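Local coordinates for protein transcription factor SPN1 (Saccharomyces cerevisiae, PDB 3NFQ) that regulates RNA polymerase II transcription, interacts with SPT6 and SPT5, and may act at both the recruitment and post-recruitment steps that involve TBP, at residues L21-N26 against N75-V81; A69-L73 against D108-K112; K17-L21 against K58-V62; F103-N107 against L141-L145. All blocks are in the same frame, centred on the assembly; numbering follows the deposited sequence.

Contact 1. Residues L21-N26 against N75-V81; sequences LKDEMN and NNLLQSV
In this all-helical bundle of the central domain, the long helix 10-42 runs almost parallel to the start of helix 77-85: the axes of 21-26 and 77-81 come within 9.0 Å at 17°, with CA of Lys-22 5.6 Å from CA of Leu-77. So close an approach is possible because small Ser-80 faces helix 10-42; polar side chains and waters line the more exposed side. Asn-75, just past the end of a helix, offers its carbonyl: Lys-22, extended with all four chi angles t, donates from NZ to Asn-75 O at 3.1 Å. Asn-76 has left-handed helical phi/psi (57/36), which asparagine tolerates well; water 1 accepts from Lys-22 NZ (3.0 Å) and donates to Asn-76 OD1 (3.1 Å). Leu-77 leaves its backbone sideways, but its t, p rotamer brings CD1 within 3.6 Å of Lys-22 CA and 4.0 Å of Met-25 SE (selenomethionine), and CD2 within 3.9 Å of Leu-21 CD2. Gln-79 joins through water 3, which accepts from its NE2 (2.7 Å) and donates to Asn-26 OD1 (2.9 Å). Ser-80 CB lies 3.8 Å from Met-25 CB; its OG is 3.2 Å from Lys-22 O and accepts a weak hydrogen bond of 2.8 Å from Asn-26 ND2. Further on, Trp-84 NE1 donates a hydrogen bond to Met-25 O, and beneath it Val-81 CG2 meets Met-25 CE at 4.2 Å.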
loop_
_atom_site.group_PDB
_atom_site.type_symbol
_atom_site.label_atom_id
_atom_site.label_comp_id
_atom_site.label_asym_id
_atom_site.label_seq_id
_atom_site.Cartn_x
_atom_site.Cartn_y
_atom_site.Cartn_z
ATOM N N LEU A 21 -7.493 -4.249 -10.005
ATOM C CA LEU A 21 -6.423 -4.514 -9.051
ATOM C C LEU A 21 -6.775 -3.877 -7.708
ATOM O O LEU A 21 -6.608 -4.465 -6.656
ATOM C CB LEU A 21 -5.110 -3.956 -9.598
ATOM C CG LEU A 21 -3.903 -4.145 -8.694
ATOM C CD1 LEU A 21 -3.589 -5.630 -8.531
ATOM C CD2 LEU A 21 -2.718 -3.376 -9.274
ATOM N N LYS A 22 -7.329 -2.691 -7.768
ATOM C CA LYS A 22 -7.741 -1.995 -6.575
ATOM C C LYS A 22 -8.701 -2.886 -5.778
ATOM O O LYS A 22 -8.469 -3.186 -4.610
ATOM C CB LYS A 22 -8.344 -0.683 -7.004
ATOM C CG LYS A 22 -8.804 0.163 -5.904
ATOM C CD LYS A 22 -9.147 1.549 -6.469
ATOM C CE LYS A 22 -9.742 2.427 -5.385
ATOM N NZ LYS A 22 -10.423 3.554 -6.075
ATOM N N ASP A 23 -9.728 -3.395 -6.444
ATOM C CA ASP A 23 -10.657 -4.354 -5.819
ATOM C C ASP A 23 -9.998 -5.615 -5.343
ATOM O O ASP A 23 -10.294 -6.092 -4.267
ATOM C CB ASP A 23 -11.782 -4.786 -6.803
ATOM C CG ASP A 23 -12.706 -3.625 -7.244
ATOM O OD1 ASP A 23 -12.844 -2.613 -6.518
ATOM O OD2 ASP A 23 -13.345 -3.775 -8.344
ATOM N N GLU A 24 -9.132 -6.222 -6.156
ATOM C CA GLU A 24 -8.464 -7.407 -5.691
ATOM C C GLU A 24 -7.629 -7.157 -4.441
ATOM O O GLU A 24 -7.504 -8.050 -3.599
ATOM C CB GLU A 24 -7.497 -7.943 -6.739
ATOM C CG GLU A 24 -8.171 -8.454 -8.035
ATOM C CD GLU A 24 -8.795 -9.841 -7.856
ATOM O OE1 GLU A 24 -8.266 -10.618 -7.024
ATOM O OE2 GLU A 24 -9.809 -10.151 -8.544
HETATM N N MSE A 25 -6.967 -5.996 -4.383
HETATM C CA MSE A 25 -6.145 -5.697 -3.197
HETATM C C MSE A 25 -7.018 -5.575 -1.986
HETATM O O MSE A 25 -6.658 -6.039 -0.886
HETATM C CB MSE A 25 -5.334 -4.403 -3.445
HETATM C CG MSE A 25 -4.258 -4.643 -4.429
HETATM SE SE MSE A 25 -3.199 -2.921 -4.582
HETATM C CE MSE A 25 -2.188 -3.139 -2.882
ATOM N N ASN A 26 -8.168 -4.908 -2.143
ATOM C CA ASN A 26 -9.054 -4.751 -0.984
ATOM C C ASN A 26 -9.631 -6.087 -0.528
ATOM O O ASN A 26 -9.772 -6.317 0.663
ATOM C CB ASN A 26 -10.244 -3.788 -1.271
ATOM C CG ASN A 26 -9.804 -2.400 -1.603
ATOM O OD1 ASN A 26 -10.573 -1.604 -2.213
ATOM N ND2 ASN A 26 -8.566 -2.070 -1.235
ATOM N N ASN A 75 -6.742 6.807 -10.648
ATOM C CA ASN A 75 -7.780 5.912 -10.101
ATOM C C ASN A 75 -7.690 5.575 -8.606
ATOM O O ASN A 75 -8.330 4.628 -8.156
ATOM C CB ASN A 75 -7.820 4.642 -10.924
ATOM C CG ASN A 75 -8.259 4.928 -12.343
ATOM O OD1 ASN A 75 -7.432 5.058 -13.254
ATOM N ND2 ASN A 75 -9.545 5.159 -12.506
ATOM N N ASN A 76 -6.869 6.325 -7.866
ATOM C CA ASN A 76 -6.740 6.188 -6.424
ATOM C C ASN A 76 -6.350 4.771 -6.009
ATOM O O ASN A 76 -6.788 4.275 -4.969
ATOM C CB ASN A 76 -8.063 6.609 -5.738
ATOM C CG ASN A 76 -7.891 7.010 -4.272
ATOM O OD1 ASN A 76 -8.878 7.081 -3.520
ATOM N ND2 ASN A 76 -6.667 7.304 -3.864
ATOM N N LEU A 77 -5.522 4.099 -6.805
ATOM C CA LEU A 77 -4.975 2.844 -6.369
ATOM C C LEU A 77 -4.174 2.983 -5.056
ATOM O O LEU A 77 -4.082 2.052 -4.258
ATOM C CB LEU A 77 -4.102 2.260 -7.465
ATOM C CG LEU A 77 -3.561 0.836 -7.249
ATOM C CD1 LEU A 77 -4.657 -0.216 -7.135
ATOM C CD2 LEU A 77 -2.567 0.439 -8.379
ATOM N N LEU A 78 -3.607 4.149 -4.809
ATOM C CA LEU A 78 -2.869 4.347 -3.534
ATOM C C LEU A 78 -3.730 4.136 -2.294
ATOM O O LEU A 78 -3.252 3.863 -1.218
ATOM C CB LEU A 78 -2.198 5.708 -3.546
ATOM C CG LEU A 78 -1.058 5.928 -4.525
ATOM C CD1 LEU A 78 -0.396 7.340 -4.318
ATOM C CD2 LEU A 78 -0.065 4.801 -4.329
ATOM N N GLN A 79 -5.041 4.219 -2.459
ATOM C CA GLN A 79 -5.929 3.905 -1.337
ATOM C C GLN A 79 -5.765 2.472 -0.895
ATOM O O GLN A 79 -5.755 2.159 0.281
ATOM C CB GLN A 79 -7.397 4.112 -1.737
ATOM C CG GLN A 79 -8.264 4.233 -0.457
ATOM C CD GLN A 79 -9.716 4.432 -0.816
ATOM O OE1 GLN A 79 -10.371 5.366 -0.330
ATOM N NE2 GLN A 79 -10.207 3.591 -1.705
ATOM N N SER A 80 -5.760 1.576 -1.859
ATOM C CA SER A 80 -5.539 0.163 -1.561
ATOM C C SER A 80 -4.129 -0.120 -1.029
ATOM O O SER A 80 -3.982 -0.976 -0.190
ATOM C CB SER A 80 -5.761 -0.679 -2.803
ATOM O OG SER A 80 -7.131 -0.644 -3.211
ATOM N N VAL A 81 -3.121 0.578 -1.549
ATOM C CA VAL A 81 -1.741 0.482 -0.996
ATOM C C VAL A 81 -1.734 0.919 0.431
ATOM O O VAL A 81 -1.172 0.267 1.311
ATOM C CB VAL A 81 -0.735 1.322 -1.825
ATOM C CG1 VAL A 81 0.685 1.351 -1.147
ATOM C CG2 VAL A 81 -0.695 0.789 -3.249
HETATM O O HOH W 1 -11.489 5.970 -4.644
HETATM O O HOH W 2 -6.191 -2.968 -0.172
HETATM O O HOH W 3 -9.424 1.078 -2.384
#

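Contact 2. Residues A69-L73 against D108-K112; sequences ADTIL and DLPVK
Leu-109 lays its branched end over the helical turn 69-73, with CD2 3.9 Å from Ala-69 CB and CD1 4.0 Å from Ile-72 CG2 and 4.3 Å from Leu-73 CD2. Its chi1 of -109° lies between wells, with chi2 t, and carries both methyls to the helix although the CA-to-CB bond points sideways. Residues 69-73 form the opening turn of a short helix, with Leu-73 N bonded to Ala-69 O at 2.8 Å; 108-112 is an irregular linker. In register, CA of Ala-69 is 6.5 Å from CA of Leu-109, and CA of Leu-73 is 7.5 Å from CA of Val-111. Alanine suits the nearer point because its single methyl lets the linker approach. Pro-110 centres an inverse gamma turn (phi/psi -75/60), closed by Val-111 N to Leu-109 O at 2.8 Å; proline's fixed phi fits this bend, and its CD sits 4.0 Å from Ala-69 CB. Leu-73 (m, t) places CD1 3.6 Å from Pro-110 O and 3.9 Å from Pro-110 CG, while its CD2 reaches Val-111 CG2 at 4.4 Å. No hydrogen bond crosses; this is apolar packing of an inter-helix linker, which ties helix 69-74 to the TFIIS N-terminal-like part. Lys-112 takes the N-cap position of helix 113-119, and Leu-78 of helix 77-85 packs on Leu-73, Leu-109 and Val-111.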
loop_
_atom_site.group_PDB
_atom_site.type_symbol
_atom_site.label_atom_id
_atom_site.label_comp_id
_atom_site.label_asym_id
_atom_site.label_seq_id
_atom_site.Cartn_x
_atom_site.Cartn_y
_atom_site.Cartn_z
ATOM N N ALA A 69 1.774 4.988 -14.363
ATOM C CA ALA A 69 1.729 5.965 -13.247
ATOM C C ALA A 69 0.491 6.845 -13.201
ATOM O O ALA A 69 -0.159 7.013 -12.149
ATOM C CB ALA A 69 2.998 6.842 -13.205
ATOM N N ASP A 70 0.184 7.455 -14.344
ATOM C CA ASP A 70 -1.015 8.270 -14.479
ATOM C C ASP A 70 -2.265 7.515 -14.111
ATOM O O ASP A 70 -3.058 8.018 -13.322
ATOM C CB ASP A 70 -1.159 8.786 -15.927
ATOM C CG ASP A 70 -0.177 9.886 -16.262
ATOM O OD1 ASP A 70 0.378 10.522 -15.335
ATOM O OD2 ASP A 70 0.034 10.110 -17.483
ATOM N N THR A 71 -2.451 6.309 -14.656
ATOM C CA THR A 71 -3.657 5.524 -14.365
ATOM C C THR A 71 -3.753 5.139 -12.874
ATOM O O THR A 71 -4.833 5.204 -12.273
ATOM C CB THR A 71 -3.699 4.189 -15.129
ATOM O OG1 THR A 71 -3.310 4.374 -16.509
ATOM C CG2 THR A 71 -5.106 3.606 -15.045
ATOM N N ILE A 72 -2.613 4.715 -12.318
ATOM C CA ILE A 72 -2.487 4.377 -10.878
ATOM C C ILE A 72 -2.897 5.582 -10.076
ATOM O O ILE A 72 -3.755 5.482 -9.187
ATOM C CB ILE A 72 -1.017 3.998 -10.537
ATOM C CG1 ILE A 72 -0.735 2.643 -11.132
ATOM C CG2 ILE A 72 -0.756 4.001 -8.995
ATOM C CD1 ILE A 72 0.769 2.326 -11.354
ATOM N N LEU A 73 -2.309 6.726 -10.386
ATOM C CA LEU A 73 -2.591 7.930 -9.577
ATOM C C LEU A 73 -4.003 8.458 -9.798
ATOM O O LEU A 73 -4.684 8.890 -8.851
ATOM C CB LEU A 73 -1.543 9.032 -9.853
ATOM C CG LEU A 73 -0.143 8.695 -9.334
ATOM C CD1 LEU A 73 0.879 9.723 -9.795
ATOM C CD2 LEU A 73 -0.065 8.583 -7.815
ATOM N N ASP A 108 9.299 5.219 -6.571
ATOM C CA ASP A 108 9.370 5.523 -7.990
ATOM C C ASP A 108 8.125 6.241 -8.592
ATOM O O ASP A 108 8.141 6.611 -9.766
ATOM C CB ASP A 108 9.556 4.206 -8.761
ATOM C CG ASP A 108 10.887 3.513 -8.460
ATOM O OD1 ASP A 108 11.936 4.194 -8.436
ATOM O OD2 ASP A 108 10.862 2.276 -8.252
ATOM N N LEU A 109 7.061 6.424 -7.811
ATOM C CA LEU A 109 5.815 6.987 -8.294
ATOM C C LEU A 109 5.774 8.475 -8.062
ATOM O O LEU A 109 6.176 8.919 -6.996
ATOM C CB LEU A 109 4.646 6.396 -7.494
ATOM C CG LEU A 109 3.660 5.411 -8.066
ATOM C CD1 LEU A 109 2.507 5.286 -7.055
ATOM C CD2 LEU A 109 3.093 5.829 -9.449
ATOM N N PRO A 110 5.316 9.259 -9.061
ATOM C CA PRO A 110 5.255 10.708 -8.856
ATOM C C PRO A 110 4.107 11.213 -7.939
ATOM O O PRO A 110 3.253 12.017 -8.366
ATOM C CB PRO A 110 5.164 11.268 -10.285
ATOM C CG PRO A 110 4.553 10.146 -11.084
ATOM C CD PRO A 110 4.978 8.868 -10.450
ATOM N N VAL A 111 4.097 10.768 -6.685
ATOM C CA VAL A 111 3.021 11.133 -5.747
ATOM C C VAL A 111 3.015 12.624 -5.360
ATOM O O VAL A 111 4.056 13.210 -5.064
ATOM C CB VAL A 111 3.149 10.267 -4.491
ATOM C CG1 VAL A 111 2.039 10.563 -3.490
ATOM C CG2 VAL A 111 3.158 8.788 -4.897
ATOM N N LYS A 112 1.828 13.208 -5.282
ATOM C CA LYS A 112 1.674 14.601 -4.858
ATOM C C LYS A 112 0.750 14.683 -3.649
ATOM O O LYS A 112 0.085 13.716 -3.277
ATOM C CB LYS A 112 1.081 15.445 -5.993
ATOM C CG LYS A 112 1.833 15.405 -7.313
ATOM C CD LYS A 112 3.298 15.813 -7.111
ATOM C CE LYS A 112 4.068 15.878 -8.426
ATOM N NZ LYS A 112 5.422 16.363 -8.098
#

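Contact 3. Residues K17-L21 against K58-V62; sequences KILRL and KVVSV
Two helices of the central domain's bundle, 10-42 and 51-63, pack here in a roughly antiparallel sense. The axes of 17-21 and 58-62 approach to 11.9 Å, with 148° between their N-to-C directions (signed crossing angle -148°). CA of Leu-21 lies 7.6 Å from CA of Val-59, and CA of Ile-18 lies 8.5 Å from CA of Val-62. This wide spacing is bridged mainly by Lys-17, Ile-18 and Leu-21 reaching to the valines, with Lys-58 reaching back the other way. The apolar core centres on Leu-21 (t, p), whose CD2 is 3.8 Å from Val-62 CG1 and whose CD1 is 4.2 Å from Val-59 CG2. Ile-18 adds CD1 at 4.1 Å from Val-62 CG1, and also touches Thr-71 and Ile-72 of helix 69-74. Valine suits the interface because it is short, and beta-branching within a helix restricts it largely to the t rotamer of Val-59 and Val-62, so packing costs little side-chain entropy. Aliphatic parts of lysines extend the packing: Lys-17 CE rests 3.6 Å from Val-62 CG2, and Lys-58 CD 4.1 Å from Leu-21 CD1. No hydrogen bond crosses. The charges offer no attraction either, for like-charged Lys-17 NZ and Lys-58 NZ stand 4.4 Å apart.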
loop_
_atom_site.group_PDB
_atom_site.type_symbol
_atom_site.label_atom_id
_atom_site.label_comp_id
_atom_site.label_asym_id
_atom_site.label_seq_id
_atom_site.Cartn_x
_atom_site.Cartn_y
_atom_site.Cartn_z
ATOM N N LYS A 17 -8.440 -1.868 -15.689
ATOM C CA LYS A 17 -7.419 -2.805 -15.259
ATOM C C LYS A 17 -6.858 -2.398 -13.871
ATOM O O LYS A 17 -6.672 -3.257 -13.010
ATOM C CB LYS A 17 -6.330 -2.909 -16.328
ATOM C CG LYS A 17 -5.147 -3.802 -15.972
ATOM C CD LYS A 17 -4.225 -3.158 -14.913
ATOM C CE LYS A 17 -3.131 -4.109 -14.328
ATOM N NZ LYS A 17 -3.584 -5.363 -13.653
ATOM N N ILE A 18 -6.654 -1.098 -13.649
ATOM C CA ILE A 18 -6.189 -0.590 -12.334
ATOM C C ILE A 18 -7.311 -0.692 -11.304
ATOM O O ILE A 18 -7.065 -0.969 -10.141
ATOM C CB ILE A 18 -5.634 0.854 -12.402
ATOM C CG1 ILE A 18 -4.131 0.887 -12.691
ATOM C CG2 ILE A 18 -5.760 1.559 -11.063
ATOM C CD1 ILE A 18 -3.606 -0.096 -13.739
ATOM N N LEU A 19 -8.553 -0.467 -11.730
ATOM C CA LEU A 19 -9.687 -0.565 -10.796
ATOM C C LEU A 19 -9.983 -1.990 -10.299
ATOM O O LEU A 19 -10.385 -2.171 -9.141
ATOM C CB LEU A 19 -10.932 0.182 -11.341
ATOM C CG LEU A 19 -10.778 1.694 -11.468
ATOM C CD1 LEU A 19 -11.791 2.319 -12.486
ATOM C CD2 LEU A 19 -10.782 2.466 -10.125
ATOM N N ARG A 20 -9.753 -2.989 -11.151
ATOM C CA ARG A 20 -9.807 -4.388 -10.791
ATOM C C ARG A 20 -8.683 -4.815 -9.836
ATOM O O ARG A 20 -8.888 -5.653 -8.980
ATOM C CB ARG A 20 -9.692 -5.269 -12.028
ATOM C CG ARG A 20 -10.984 -5.446 -12.777
ATOM C CD ARG A 20 -10.857 -6.585 -13.792
ATOM N NE ARG A 20 -11.757 -6.367 -14.928
ATOM C CZ ARG A 20 -12.857 -7.080 -15.183
ATOM N NH1 ARG A 20 -13.221 -8.091 -14.388
ATOM N NH2 ARG A 20 -13.606 -6.776 -16.239
ATOM N N LEU A 21 -7.493 -4.249 -10.005
ATOM C CA LEU A 21 -6.423 -4.514 -9.051
ATOM C C LEU A 21 -6.775 -3.877 -7.708
ATOM O O LEU A 21 -6.608 -4.465 -6.656
ATOM C CB LEU A 21 -5.110 -3.956 -9.598
ATOM C CG LEU A 21 -3.903 -4.145 -8.694
ATOM C CD1 LEU A 21 -3.589 -5.630 -8.531
ATOM C CD2 LEU A 21 -2.718 -3.376 -9.274
ATOM N N LYS A 58 2.033 -9.178 -8.322
ATOM C CA LYS A 58 1.287 -8.414 -9.286
ATOM C C LYS A 58 1.218 -6.954 -8.931
ATOM O O LYS A 58 1.333 -6.083 -9.810
ATOM C CB LYS A 58 -0.127 -8.963 -9.433
ATOM C CG LYS A 58 -0.834 -8.390 -10.623
ATOM C CD LYS A 58 -2.261 -8.899 -10.632
ATOM C CE LYS A 58 -2.976 -8.627 -11.949
ATOM N NZ LYS A 58 -4.323 -9.355 -11.887
ATOM N N VAL A 59 1.056 -6.650 -7.635
ATOM C CA VAL A 59 0.965 -5.277 -7.250
ATOM C C VAL A 59 2.282 -4.529 -7.535
ATOM O O VAL A 59 2.292 -3.399 -8.057
ATOM C CB VAL A 59 0.678 -5.189 -5.732
ATOM C CG1 VAL A 59 0.885 -3.797 -5.234
ATOM C CG2 VAL A 59 -0.744 -5.721 -5.417
ATOM N N VAL A 60 3.379 -5.149 -7.145
ATOM C CA VAL A 60 4.726 -4.610 -7.379
ATOM C C VAL A 60 4.953 -4.440 -8.887
ATOM O O VAL A 60 5.440 -3.410 -9.341
ATOM C CB VAL A 60 5.777 -5.567 -6.784
ATOM C CG1 VAL A 60 7.195 -5.264 -7.363
ATOM C CG2 VAL A 60 5.787 -5.449 -5.253
ATOM N N SER A 61 4.618 -5.459 -9.659
ATOM C CA SER A 61 4.736 -5.382 -11.121
ATOM C C SER A 61 4.032 -4.175 -11.744
ATOM O O SER A 61 4.644 -3.350 -12.436
ATOM C CB SER A 61 4.227 -6.670 -11.733
ATOM O OG SER A 61 4.342 -6.568 -13.137
ATOM N N VAL A 62 2.741 -4.050 -11.477
ATOM C CA VAL A 62 1.949 -2.907 -11.911
ATOM C C VAL A 62 2.502 -1.594 -11.407
ATOM O O VAL A 62 2.682 -0.657 -12.204
ATOM C CB VAL A 62 0.424 -3.067 -11.522
ATOM C CG1 VAL A 62 -0.371 -1.829 -11.902
ATOM C CG2 VAL A 62 -0.193 -4.292 -12.213
#

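Contact 4. Residues F103-N107 against L141-L145; sequences FAALN and LAEKL
Both segments are helical and run nearly parallel, with axes 10.9 Å apart at closest and a crossing angle of 25°. CA of Phe-103 is 7.6 Å from CA of Ala-142, and CA of Asn-107 is 7.0 Å from CA of Leu-145. Phe-103 (chi1 -91°, between wells) fills the gap: its CB meets Leu-141 CD2 at 3.8 Å, CE2 meets Ala-142 CB at 3.9 Å, and the ring edge, at CD2, meets Leu-145 CD1 at 3.9 Å. Alanine's single methyl lets the bulky ring come close to helix 136-149. Asn-107, chi1 t, reaches across to place ND2 3.5 Å from Leu-145 CD2. At the solvent margin water 4 links the helices, donating to Asn-107 OD1 (3.2 Å) and accepting from Lys-144 NZ (2.6 Å). The pair belongs to the TFIIS N-terminal-like helical bundle: helix 121-130 packs alongside helices 96-107 and 136-149, its Tyr-128 ring edge-to-face with Phe-103 and its Val-125 and Thr-129 against Ala-142.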
loop_
_atom_site.group_PDB
_atom_site.type_symbol
_atom_site.label_atom_id
_atom_site.label_comp_id
_atom_site.label_asym_id
_atom_site.label_seq_id
_atom_site.Cartn_x
_atom_site.Cartn_y
_atom_site.Cartn_z
ATOM N N PHE A 103 6.972 0.113 -0.175
ATOM C CA PHE A 103 7.703 1.361 -0.088
ATOM C C PHE A 103 8.713 1.469 -1.249
ATOM O O PHE A 103 8.927 2.524 -1.794
ATOM C CB PHE A 103 8.377 1.509 1.299
ATOM C CG PHE A 103 7.511 2.230 2.320
ATOM C CD1 PHE A 103 6.960 1.539 3.397
ATOM C CD2 PHE A 103 7.301 3.596 2.214
ATOM C CE1 PHE A 103 6.167 2.231 4.371
ATOM C CE2 PHE A 103 6.512 4.271 3.182
ATOM C CZ PHE A 103 5.962 3.586 4.230
ATOM N N ALA A 104 9.298 0.368 -1.686
ATOM C CA ALA A 104 10.201 0.478 -2.818
ATOM C C ALA A 104 9.454 0.865 -4.089
ATOM O O ALA A 104 9.933 1.671 -4.910
ATOM C CB ALA A 104 10.993 -0.880 -3.026
ATOM N N ALA A 105 8.262 0.301 -4.275
ATOM C CA ALA A 105 7.422 0.672 -5.401
ATOM C C ALA A 105 6.948 2.110 -5.326
ATOM O O ALA A 105 6.916 2.772 -6.350
ATOM C CB ALA A 105 6.218 -0.312 -5.517
ATOM N N LEU A 106 6.618 2.631 -4.143
ATOM C CA LEU A 106 6.167 4.017 -3.998
ATOM C C LEU A 106 7.319 5.014 -4.243
ATOM O O LEU A 106 7.086 6.175 -4.606
ATOM C CB LEU A 106 5.652 4.296 -2.603
ATOM C CG LEU A 106 4.314 3.649 -2.169
ATOM C CD1 LEU A 106 4.180 3.691 -0.683
ATOM C CD2 LEU A 106 3.145 4.387 -2.875
ATOM N N ASN A 107 8.551 4.542 -4.072
ATOM C CA ASN A 107 9.717 5.412 -4.200
ATOM C C ASN A 107 9.863 5.948 -5.621
ATOM O O ASN A 107 10.423 7.023 -5.838
ATOM C CB ASN A 107 10.966 4.658 -3.760
ATOM C CG ASN A 107 12.184 5.521 -3.815
ATOM O OD1 ASN A 107 13.039 5.328 -4.651
ATOM N ND2 ASN A 107 12.190 6.557 -3.035
ATOM N N LEU A 141 13.093 6.018 5.009
ATOM C CA LEU A 141 12.581 6.100 3.657
ATOM C C LEU A 141 11.198 6.785 3.689
ATOM O O LEU A 141 10.926 7.662 2.860
ATOM C CB LEU A 141 12.571 4.712 2.945
ATOM C CG LEU A 141 11.785 4.687 1.613
ATOM C CD1 LEU A 141 12.307 5.651 0.564
ATOM C CD2 LEU A 141 11.779 3.208 1.095
ATOM N N ALA A 142 10.360 6.451 4.683
ATOM C CA ALA A 142 9.024 7.079 4.800
ATOM C C ALA A 142 9.193 8.595 5.023
ATOM O O ALA A 142 8.489 9.385 4.454
ATOM C CB ALA A 142 8.229 6.416 5.960
ATOM N N GLU A 143 10.161 8.987 5.843
ATOM C CA GLU A 143 10.428 10.395 6.114
ATOM C C GLU A 143 10.947 11.129 4.872
ATOM O O GLU A 143 10.554 12.260 4.625
ATOM C CB GLU A 143 11.415 10.462 7.296
ATOM C CG GLU A 143 12.060 11.738 7.506
ATOM C CD GLU A 143 13.210 11.604 8.488
ATOM O OE1 GLU A 143 14.310 12.059 8.095
ATOM O OE2 GLU A 143 13.012 10.988 9.600
ATOM N N LYS A 144 11.797 10.479 4.080
ATOM C CA LYS A 144 12.239 11.045 2.794
ATOM C C LYS A 144 11.088 11.206 1.829
ATOM O O LYS A 144 10.973 12.221 1.138
ATOM C CB LYS A 144 13.284 10.135 2.136
ATOM C CG LYS A 144 13.661 10.622 0.733
ATOM C CD LYS A 144 14.252 9.444 -0.054
ATOM C CE LYS A 144 13.964 9.519 -1.558
ATOM N NZ LYS A 144 15.054 8.597 -2.164
ATOM N N LEU A 145 10.221 10.193 1.761
ATOM C CA LEU A 145 9.143 10.237 0.770
ATOM C C LEU A 145 8.117 11.297 1.142
ATOM O O LEU A 145 7.638 12.017 0.275
ATOM C CB LEU A 145 8.440 8.903 0.683
ATOM C CG LEU A 145 9.321 7.875 -0.048
ATOM C CD1 LEU A 145 8.588 6.525 0.028
ATOM C CD2 LEU A 145 9.517 8.288 -1.471
HETATM O O HOH W 4 14.834 8.021 -4.738
#

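Overall arrangement
Contacts 1 and 3 share Leu-21 and helix 10-42, their centres about 8 Å apart, so helices 51-63 and 77-85 both pack on one long helix; along the chain their segments alternate. Contact 3 closes before contacts 2 and 4 open. Contact 2, centred about 13 Å from both contact 1 and contact 3, touches each: Ile-72 packs on Ile-18, and Leu-78 on Leu-73, Leu-109 and Val-111. Contact 4 lies across the chain's centre from contact 1, about 18 Å between centres, yet Leu-106 meets Leu-78 and Val-81. Contacts 2 and 4 adjoin in sequence at residues 107 and 108, whereas contacts 3 and 4 do not touch. Contacts 1 and 2 thus link the N-terminal helices to the TFIIS-like bundle.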